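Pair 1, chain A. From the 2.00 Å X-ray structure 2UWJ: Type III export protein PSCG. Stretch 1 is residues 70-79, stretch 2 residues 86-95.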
# COMPACT_ATOMS: atom_id res chain seq x y z
N LEU A 70 -14.69 -5.16 6.27
CA LEU A 70 -14.81 -6.60 6.04
C LEU A 70 -16.09 -6.93 5.26
O LEU A 70 -16.20 -8.05 4.70
CB LEU A 70 -14.82 -7.40 7.36
CG LEU A 70 -13.56 -7.22 8.22
CD1 LEU A 70 -13.73 -8.06 9.49
CD2 LEU A 70 -12.28 -7.63 7.41
N GLU A 71 -17.02 -5.97 5.18
CA GLU A 71 -18.31 -6.24 4.50
C GLU A 71 -18.21 -6.79 3.05
O GLU A 71 -18.99 -7.63 2.68
CB GLU A 71 -19.23 -5.02 4.54
CG GLU A 71 -19.76 -4.69 5.95
CD GLU A 71 -20.83 -5.72 6.36
OE1 GLU A 71 -21.73 -5.98 5.52
OE2 GLU A 71 -20.75 -6.28 7.46
N PRO A 72 -17.27 -6.27 2.22
CA PRO A 72 -17.18 -6.81 0.86
C PRO A 72 -17.00 -8.34 0.83
O PRO A 72 -17.49 -8.99 -0.09
CB PRO A 72 -15.96 -6.09 0.26
CG PRO A 72 -16.04 -4.67 0.97
CD PRO A 72 -16.39 -5.07 2.40
N TRP A 73 -16.23 -8.89 1.79
CA TRP A 73 -16.01 -10.32 1.83
C TRP A 73 -17.32 -11.06 2.04
O TRP A 73 -17.52 -12.12 1.42
CB TRP A 73 -15.04 -10.72 2.96
CG TRP A 73 -13.73 -10.08 2.77
CD1 TRP A 73 -13.33 -8.83 3.22
CD2 TRP A 73 -12.62 -10.62 2.05
NE1 TRP A 73 -12.02 -8.58 2.81
CE2 TRP A 73 -11.57 -9.67 2.09
CE3 TRP A 73 -12.42 -11.83 1.35
CZ2 TRP A 73 -10.33 -9.90 1.47
CZ3 TRP A 73 -11.17 -12.05 0.74
CH2 TRP A 73 -10.16 -11.11 0.81
N PHE A 74 -18.21 -10.54 2.88
CA PHE A 74 -19.51 -11.21 3.09
C PHE A 74 -20.37 -11.13 1.80
O PHE A 74 -21.02 -12.12 1.44
CB PHE A 74 -20.25 -10.63 4.31
CG PHE A 74 -19.40 -10.64 5.57
CD1 PHE A 74 -18.61 -11.74 5.88
CD2 PHE A 74 -19.37 -9.52 6.43
CE1 PHE A 74 -17.79 -11.74 7.05
CE2 PHE A 74 -18.57 -9.51 7.58
CZ PHE A 74 -17.78 -10.61 7.89
N ALA A 75 -20.37 -9.98 1.11
CA ALA A 75 -21.08 -9.87 -0.19
C ALA A 75 -20.50 -10.97 -1.16
O ALA A 75 -21.25 -11.68 -1.86
CB ALA A 75 -20.83 -8.51 -0.83
N LEU A 76 -19.18 -11.11 -1.19
CA LEU A 76 -18.57 -12.09 -2.14
C LEU A 76 -19.04 -13.50 -1.77
O LEU A 76 -19.31 -14.33 -2.67
CB LEU A 76 -17.03 -12.03 -2.11
CG LEU A 76 -16.44 -10.77 -2.82
CD1 LEU A 76 -14.95 -10.63 -2.49
CD2 LEU A 76 -16.65 -10.85 -4.31
N CYS A 77 -19.11 -13.80 -0.46
CA CYS A 77 -19.55 -15.12 0.01
C CYS A 77 -21.01 -15.39 -0.40
O CYS A 77 -21.39 -16.51 -0.86
CB CYS A 77 -19.41 -15.22 1.55
SG CYS A 77 -17.70 -15.46 2.06
N GLU A 78 -21.85 -14.38 -0.21
CA GLU A 78 -23.27 -14.50 -0.58
C GLU A 78 -23.37 -14.74 -2.12
O GLU A 78 -24.19 -15.55 -2.60
CB GLU A 78 -24.02 -13.21 -0.17
CG GLU A 78 -24.34 -13.20 1.32
CD GLU A 78 -24.71 -11.82 1.87
OE1 GLU A 78 -24.34 -10.80 1.27
OE2 GLU A 78 -25.37 -11.79 2.91
N TRP A 79 -22.55 -14.02 -2.87
CA TRP A 79 -22.52 -14.17 -4.31
C TRP A 79 -22.18 -15.62 -4.71
O TRP A 79 -22.92 -16.22 -5.49
CB TRP A 79 -21.51 -13.20 -4.93
CG TRP A 79 -21.32 -13.29 -6.44
CD1 TRP A 79 -22.28 -13.12 -7.43
CD2 TRP A 79 -20.07 -13.43 -7.13
NE1 TRP A 79 -21.69 -13.11 -8.69
CE2 TRP A 79 -20.33 -13.30 -8.54
CE3 TRP A 79 -18.74 -13.63 -6.71
CZ2 TRP A 79 -19.32 -13.37 -9.51
CZ3 TRP A 79 -17.72 -13.70 -7.69
CH2 TRP A 79 -18.03 -13.57 -9.08
N ALA A 86 -29.93 -11.53 -0.53
CA ALA A 86 -29.13 -11.11 0.61
C ALA A 86 -27.98 -10.24 0.05
O ALA A 86 -27.68 -9.17 0.61
CB ALA A 86 -28.56 -12.33 1.37
N LEU A 87 -27.36 -10.69 -1.05
CA LEU A 87 -26.28 -9.94 -1.69
C LEU A 87 -26.75 -8.53 -2.04
O LEU A 87 -26.07 -7.51 -1.76
CB LEU A 87 -25.79 -10.63 -2.99
CG LEU A 87 -24.76 -9.81 -3.83
CD1 LEU A 87 -23.46 -9.49 -2.96
CD2 LEU A 87 -24.33 -10.61 -5.11
N ASP A 88 -27.91 -8.45 -2.68
CA ASP A 88 -28.43 -7.16 -3.10
C ASP A 88 -28.69 -6.25 -1.92
O ASP A 88 -28.45 -5.05 -2.03
CB ASP A 88 -29.72 -7.31 -3.95
CG ASP A 88 -29.47 -8.00 -5.29
OD1 ASP A 88 -28.30 -7.99 -5.78
OD2 ASP A 88 -30.44 -8.56 -5.86
N ARG A 89 -29.21 -6.77 -0.82
CA ARG A 89 -29.44 -5.90 0.36
C ARG A 89 -28.09 -5.42 0.93
O ARG A 89 -27.94 -4.24 1.30
CB ARG A 89 -30.19 -6.64 1.49
CG ARG A 89 -31.68 -6.94 1.18
CD ARG A 89 -32.39 -7.52 2.41
NE ARG A 89 -31.88 -8.82 2.86
CZ ARG A 89 -32.21 -10.00 2.35
NH1 ARG A 89 -33.07 -10.07 1.32
NH2 ARG A 89 -31.70 -11.12 2.87
N ARG A 90 -27.12 -6.32 1.04
CA ARG A 90 -25.82 -5.90 1.57
C ARG A 90 -25.22 -4.81 0.66
O ARG A 90 -24.78 -3.75 1.14
CB ARG A 90 -24.87 -7.12 1.70
CG ARG A 90 -23.55 -6.77 2.44
CD ARG A 90 -22.68 -8.03 2.68
NE ARG A 90 -23.40 -9.14 3.33
CZ ARG A 90 -23.54 -9.32 4.65
NH1 ARG A 90 -23.04 -8.48 5.57
NH2 ARG A 90 -24.17 -10.41 5.09
N LEU A 91 -25.19 -5.05 -0.66
CA LEU A 91 -24.64 -4.03 -1.57
C LEU A 91 -25.39 -2.70 -1.45
O LEU A 91 -24.76 -1.63 -1.37
CB LEU A 91 -24.63 -4.50 -3.03
CG LEU A 91 -23.78 -5.72 -3.34
CD1 LEU A 91 -23.74 -5.96 -4.85
CD2 LEU A 91 -22.34 -5.45 -2.76
N ALA A 92 -26.72 -2.75 -1.39
CA ALA A 92 -27.50 -1.50 -1.24
C ALA A 92 -27.07 -0.77 0.05
O ALA A 92 -26.96 0.46 0.08
CB ALA A 92 -29.05 -1.82 -1.22
N GLY A 93 -26.81 -1.51 1.12
CA GLY A 93 -26.38 -0.88 2.36
C GLY A 93 -25.01 -0.21 2.22
O GLY A 93 -24.83 0.95 2.59
N LEU A 94 -24.05 -0.92 1.65
CA LEU A 94 -22.70 -0.40 1.47
C LEU A 94 -22.66 0.81 0.52
O LEU A 94 -21.75 1.64 0.60
CB LEU A 94 -21.78 -1.49 0.91
CG LEU A 94 -21.59 -2.64 1.89
CD1 LEU A 94 -20.72 -3.68 1.24
CD2 LEU A 94 -21.02 -2.09 3.22
N GLY A 95 -23.65 0.89 -0.37
CA GLY A 95 -23.71 1.99 -1.32
C GLY A 95 -23.58 3.36 -0.70
O GLY A 95 -22.93 4.23 -1.27
O HOH W 1 -22.66 -7.87 8.36
O HOH W 2 -26.98 -9.76 3.17

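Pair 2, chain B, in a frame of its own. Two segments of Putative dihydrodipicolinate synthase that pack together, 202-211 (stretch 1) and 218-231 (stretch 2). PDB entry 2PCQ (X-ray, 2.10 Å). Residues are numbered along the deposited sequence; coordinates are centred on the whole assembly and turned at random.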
# COMPACT_ATOMS: atom_id res chain seq x y z
N ARG B 202 27.84 -15.14 -17.29
CA ARG B 202 28.83 -14.45 -18.10
C ARG B 202 28.29 -13.15 -18.69
O ARG B 202 29.03 -12.20 -18.89
CB ARG B 202 29.35 -15.37 -19.22
CG ARG B 202 30.29 -16.48 -18.72
CD ARG B 202 30.77 -17.42 -19.84
NE ARG B 202 29.66 -18.10 -20.49
CZ ARG B 202 29.09 -17.69 -21.62
NH1 ARG B 202 29.53 -16.60 -22.24
NH2 ARG B 202 28.06 -18.36 -22.12
N ALA B 203 26.98 -13.10 -18.96
CA ALA B 203 26.39 -11.90 -19.53
C ALA B 203 26.39 -10.74 -18.54
O ALA B 203 26.77 -9.62 -18.88
CB ALA B 203 24.97 -12.19 -20.00
N TYR B 204 25.97 -11.01 -17.31
CA TYR B 204 25.94 -9.96 -16.29
C TYR B 204 27.36 -9.51 -15.96
O TYR B 204 27.58 -8.35 -15.63
CB TYR B 204 25.18 -10.45 -15.06
CG TYR B 204 23.69 -10.47 -15.30
CD1 TYR B 204 22.94 -9.29 -15.32
CD2 TYR B 204 23.03 -11.66 -15.62
CE1 TYR B 204 21.59 -9.29 -15.64
CE2 TYR B 204 21.67 -11.67 -15.95
CZ TYR B 204 20.96 -10.48 -15.96
OH TYR B 204 19.63 -10.48 -16.30
N ARG B 205 28.31 -10.43 -16.05
CA ARG B 205 29.71 -10.11 -15.79
C ARG B 205 30.20 -9.15 -16.89
O ARG B 205 30.89 -8.16 -16.62
CB ARG B 205 30.56 -11.39 -15.84
CG ARG B 205 32.06 -11.15 -15.77
CD ARG B 205 32.49 -10.86 -14.35
NE ARG B 205 33.03 -9.53 -14.18
CZ ARG B 205 33.45 -9.03 -13.02
NH1 ARG B 205 33.38 -9.77 -11.92
NH2 ARG B 205 33.95 -7.81 -12.96
N ALA B 206 29.82 -9.44 -18.13
CA ALA B 206 30.20 -8.62 -19.27
C ALA B 206 29.61 -7.22 -19.15
O ALA B 206 30.26 -6.22 -19.48
CB ALA B 206 29.73 -9.28 -20.56
N LEU B 207 28.37 -7.14 -18.67
CA LEU B 207 27.70 -5.86 -18.51
C LEU B 207 28.45 -5.03 -17.47
O LEU B 207 28.70 -3.85 -17.66
CB LEU B 207 26.24 -6.07 -18.09
CG LEU B 207 25.35 -4.86 -17.79
CD1 LEU B 207 25.57 -3.76 -18.82
CD2 LEU B 207 23.89 -5.31 -17.79
N LEU B 208 28.79 -5.68 -16.36
CA LEU B 208 29.54 -5.04 -15.30
C LEU B 208 30.89 -4.55 -15.84
O LEU B 208 31.31 -3.42 -15.56
CB LEU B 208 29.77 -6.03 -14.15
CG LEU B 208 30.69 -5.59 -13.00
CD1 LEU B 208 30.18 -4.30 -12.39
CD2 LEU B 208 30.76 -6.70 -11.95
N ASP B 209 31.56 -5.39 -16.62
CA ASP B 209 32.85 -5.03 -17.20
C ASP B 209 32.74 -3.83 -18.14
O ASP B 209 33.55 -2.90 -18.07
CB ASP B 209 33.47 -6.21 -17.96
CG ASP B 209 33.98 -7.29 -17.03
OD1 ASP B 209 34.37 -6.98 -15.88
OD2 ASP B 209 34.01 -8.47 -17.45
N HIS B 210 31.74 -3.84 -19.02
CA HIS B 210 31.53 -2.73 -19.94
C HIS B 210 31.42 -1.42 -19.17
O HIS B 210 32.03 -0.42 -19.52
CB HIS B 210 30.25 -2.92 -20.77
CG HIS B 210 30.38 -3.89 -21.90
ND1 HIS B 210 31.42 -3.85 -22.80
CD2 HIS B 210 29.57 -4.89 -22.31
CE1 HIS B 210 31.24 -4.78 -23.72
NE2 HIS B 210 30.12 -5.43 -23.44
N PHE B 211 30.62 -1.44 -18.10
CA PHE B 211 30.43 -0.23 -17.31
C PHE B 211 31.74 0.21 -16.67
O PHE B 211 32.14 1.36 -16.79
CB PHE B 211 29.39 -0.45 -16.21
CG PHE B 211 29.17 0.76 -15.35
CD1 PHE B 211 28.45 1.85 -15.82
CD2 PHE B 211 29.74 0.83 -14.08
CE1 PHE B 211 28.30 3.00 -15.03
CE2 PHE B 211 29.60 1.97 -13.29
CZ PHE B 211 28.87 3.05 -13.77
N GLU B 218 28.00 -0.02 -25.14
CA GLU B 218 27.96 -1.48 -25.11
C GLU B 218 27.21 -1.96 -23.87
O GLU B 218 26.51 -2.97 -23.91
CB GLU B 218 29.38 -2.05 -25.11
CG GLU B 218 30.17 -1.77 -26.39
CD GLU B 218 31.00 -0.50 -26.32
OE1 GLU B 218 30.46 0.56 -25.91
OE2 GLU B 218 32.19 -0.54 -26.70
N ALA B 219 27.36 -1.24 -22.77
CA ALA B 219 26.69 -1.59 -21.52
C ALA B 219 25.18 -1.46 -21.71
O ALA B 219 24.42 -2.36 -21.34
CB ALA B 219 27.17 -0.69 -20.39
N GLN B 220 24.74 -0.35 -22.28
CA GLN B 220 23.32 -0.13 -22.51
C GLN B 220 22.70 -1.19 -23.42
O GLN B 220 21.59 -1.65 -23.16
CB GLN B 220 23.08 1.27 -23.09
CG GLN B 220 23.43 2.40 -22.13
CD GLN B 220 23.12 3.77 -22.70
OE1 GLN B 220 23.58 4.11 -23.78
NE2 GLN B 220 22.35 4.56 -21.96
N GLU B 221 23.42 -1.59 -24.47
CA GLU B 221 22.88 -2.61 -25.37
C GLU B 221 22.73 -3.95 -24.67
O GLU B 221 21.77 -4.68 -24.90
CB GLU B 221 23.77 -2.78 -26.61
CG GLU B 221 23.67 -1.63 -27.61
CD GLU B 221 22.24 -1.38 -28.08
OE1 GLU B 221 21.62 -2.32 -28.62
OE2 GLU B 221 21.75 -0.24 -27.92
N LEU B 222 23.69 -4.29 -23.81
CA LEU B 222 23.62 -5.55 -23.09
C LEU B 222 22.52 -5.49 -22.03
O LEU B 222 21.82 -6.47 -21.79
CB LEU B 222 24.98 -5.88 -22.45
CG LEU B 222 25.17 -7.31 -21.93
CD1 LEU B 222 24.67 -8.31 -22.97
CD2 LEU B 222 26.65 -7.54 -21.62
N GLN B 223 22.36 -4.32 -21.42
CA GLN B 223 21.33 -4.10 -20.41
C GLN B 223 19.95 -4.30 -21.05
O GLN B 223 19.06 -4.93 -20.46
CB GLN B 223 21.46 -2.68 -19.83
CG GLN B 223 20.18 -2.04 -19.28
CD GLN B 223 19.64 -2.69 -18.03
OE1 GLN B 223 20.40 -3.09 -17.13
NE2 GLN B 223 18.32 -2.78 -17.93
N LYS B 224 19.78 -3.79 -22.26
CA LYS B 224 18.52 -3.94 -22.97
C LYS B 224 18.31 -5.40 -23.37
O LYS B 224 17.19 -5.92 -23.28
CB LYS B 224 18.52 -3.05 -24.22
CG LYS B 224 18.54 -1.56 -23.90
CD LYS B 224 19.00 -0.71 -25.08
CE LYS B 224 18.06 -0.83 -26.26
NZ LYS B 224 18.54 0.00 -27.41
N LYS B 225 19.38 -6.06 -23.79
CA LYS B 225 19.30 -7.46 -24.19
C LYS B 225 18.90 -8.37 -23.03
O LYS B 225 18.14 -9.32 -23.21
CB LYS B 225 20.64 -7.92 -24.76
CG LYS B 225 20.67 -9.39 -25.16
CD LYS B 225 22.01 -9.77 -25.79
CE LYS B 225 22.23 -9.03 -27.10
NZ LYS B 225 21.17 -9.37 -28.10
N LEU B 226 19.42 -8.07 -21.84
CA LEU B 226 19.13 -8.88 -20.66
C LEU B 226 17.85 -8.49 -19.91
O LEU B 226 17.40 -9.22 -19.02
CB LEU B 226 20.32 -8.83 -19.70
CG LEU B 226 21.65 -9.38 -20.22
CD1 LEU B 226 22.76 -9.15 -19.19
CD2 LEU B 226 21.50 -10.87 -20.52
N PHE B 227 17.26 -7.35 -20.25
CA PHE B 227 16.05 -6.90 -19.57
C PHE B 227 14.91 -7.94 -19.53
O PHE B 227 14.37 -8.22 -18.47
CB PHE B 227 15.53 -5.61 -20.19
CG PHE B 227 14.24 -5.13 -19.57
CD1 PHE B 227 14.24 -4.42 -18.37
CD2 PHE B 227 13.01 -5.45 -20.16
CE1 PHE B 227 13.05 -4.04 -17.76
CE2 PHE B 227 11.81 -5.08 -19.55
CZ PHE B 227 11.83 -4.37 -18.35
N PRO B 228 14.53 -8.50 -20.70
CA PRO B 228 13.45 -9.49 -20.72
C PRO B 228 13.69 -10.69 -19.81
O PRO B 228 12.77 -11.16 -19.14
CB PRO B 228 13.38 -9.88 -22.20
CG PRO B 228 13.79 -8.62 -22.89
CD PRO B 228 14.98 -8.19 -22.06
N LEU B 229 14.93 -11.18 -19.80
CA LEU B 229 15.30 -12.31 -18.96
C LEU B 229 15.12 -11.97 -17.49
O LEU B 229 14.49 -12.71 -16.74
CB LEU B 229 16.77 -12.71 -19.21
CG LEU B 229 17.31 -13.85 -18.34
CD1 LEU B 229 16.83 -15.18 -18.91
CD2 LEU B 229 18.83 -13.81 -18.28
N GLY B 230 15.67 -10.83 -17.07
CA GLY B 230 15.56 -10.43 -15.68
C GLY B 230 14.16 -10.06 -15.26
O GLY B 230 13.75 -10.35 -14.13
N ASP B 231 13.41 -9.42 -16.16
CA ASP B 231 12.04 -8.99 -15.89
C ASP B 231 11.11 -10.18 -15.70
O ASP B 231 10.34 -10.23 -14.74
CB ASP B 231 11.53 -8.12 -17.03
CG ASP B 231 10.07 -7.71 -16.86
OD1 ASP B 231 9.77 -6.93 -15.93
OD2 ASP B 231 9.22 -8.18 -17.64
O HOH W 3 18.17 -8.21 -16.46

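Both pairs are antiparallel helix hairpins with nearly the same backbone. The N-to-C directions make 158° in pair 1 and 154° in pair 2, the axes approach to 9.0 and 8.6 Å, and 14 central residues superpose with an RMSD of 0.3 Å. The buried surfaces are also close, 509 and 550 Å², yet one contact is built around charge and the other around leucine.

The central position is R90(A) in pair 1 and L222(B) in pair 2. Both point toward the partner helix and sit as knobs among four residues at matched positions: E71(A), F74(A), A75(A) and E78(A) in pair 1, A203(B), A206(B), L207(B) and H210(B) in pair 2. The arginine brings its charge into the hole, and two of the four residues there are glutamates that pair with it. R90(A) NH1 donates to E71(A) OE1 at 2.8 Å; R90(A) NE and NH2 donate to E78(A) OE1 and OE2, each 2.8 Å. These carboxylates lie at the guanidinium edge, while F74(A) CB covers one face, 3.6 Å from R90(A) CZ. Water 1 links E71(A) OE2 to R90(A) NH1. Leucine asks for no such partners: L222(B) CD2 lies 3.7 Å from A206(B) CB and 3.8 Å from L207(B) CB, and no hydrogen bond crosses between the stretches of pair 2.

One level along, the large and small residues trade helices. A75(A) faces L87(A), with A75(A) CB 3.5 Å from L87(A) CD1; at the matched positions L207(B) faces A219(B), with L207(B) CD1 3.8 Å from A219(B) CB. Each leucine starts sideways and bends its end nearer, and its CD1 packs against the alanine's CB and, closer still, its carbonyl oxygen: L87(A) CD1 to A75(A) O is 3.3 Å, L207(B) CD1 to A219(B) O is 3.1 Å.

E78(A) and H210(B) both point toward the other helix. Beyond its salt bridge, E78(A) OE2 accepts from water 2, which also donates to A86(A) O. H210(B) instead offers a ring face to E218(B), the match of A86(A); E218(B) CB lies 3.6 Å from the centroid of the H210(B) ring.

At the other end, L94(A) and L226(B) share the same rotamer, and their side-chain centres fall 0.2 Å apart. L94(A) CD2 packs on E71(A) CB at 3.7 Å, using the aliphatic root of a charged residue; L226(B) CD2 meets A203(B) CB at 3.7 Å. L226(B) CD1 also lies over the Y204(B) ring, 3.8 Å from its centroid, where pair 1 has P72(A).

The two pairs place different centres on this backbone: a guanidinium held by carboxylates, or a leucine among two alanines, a leucine and the edge of a histidine ring.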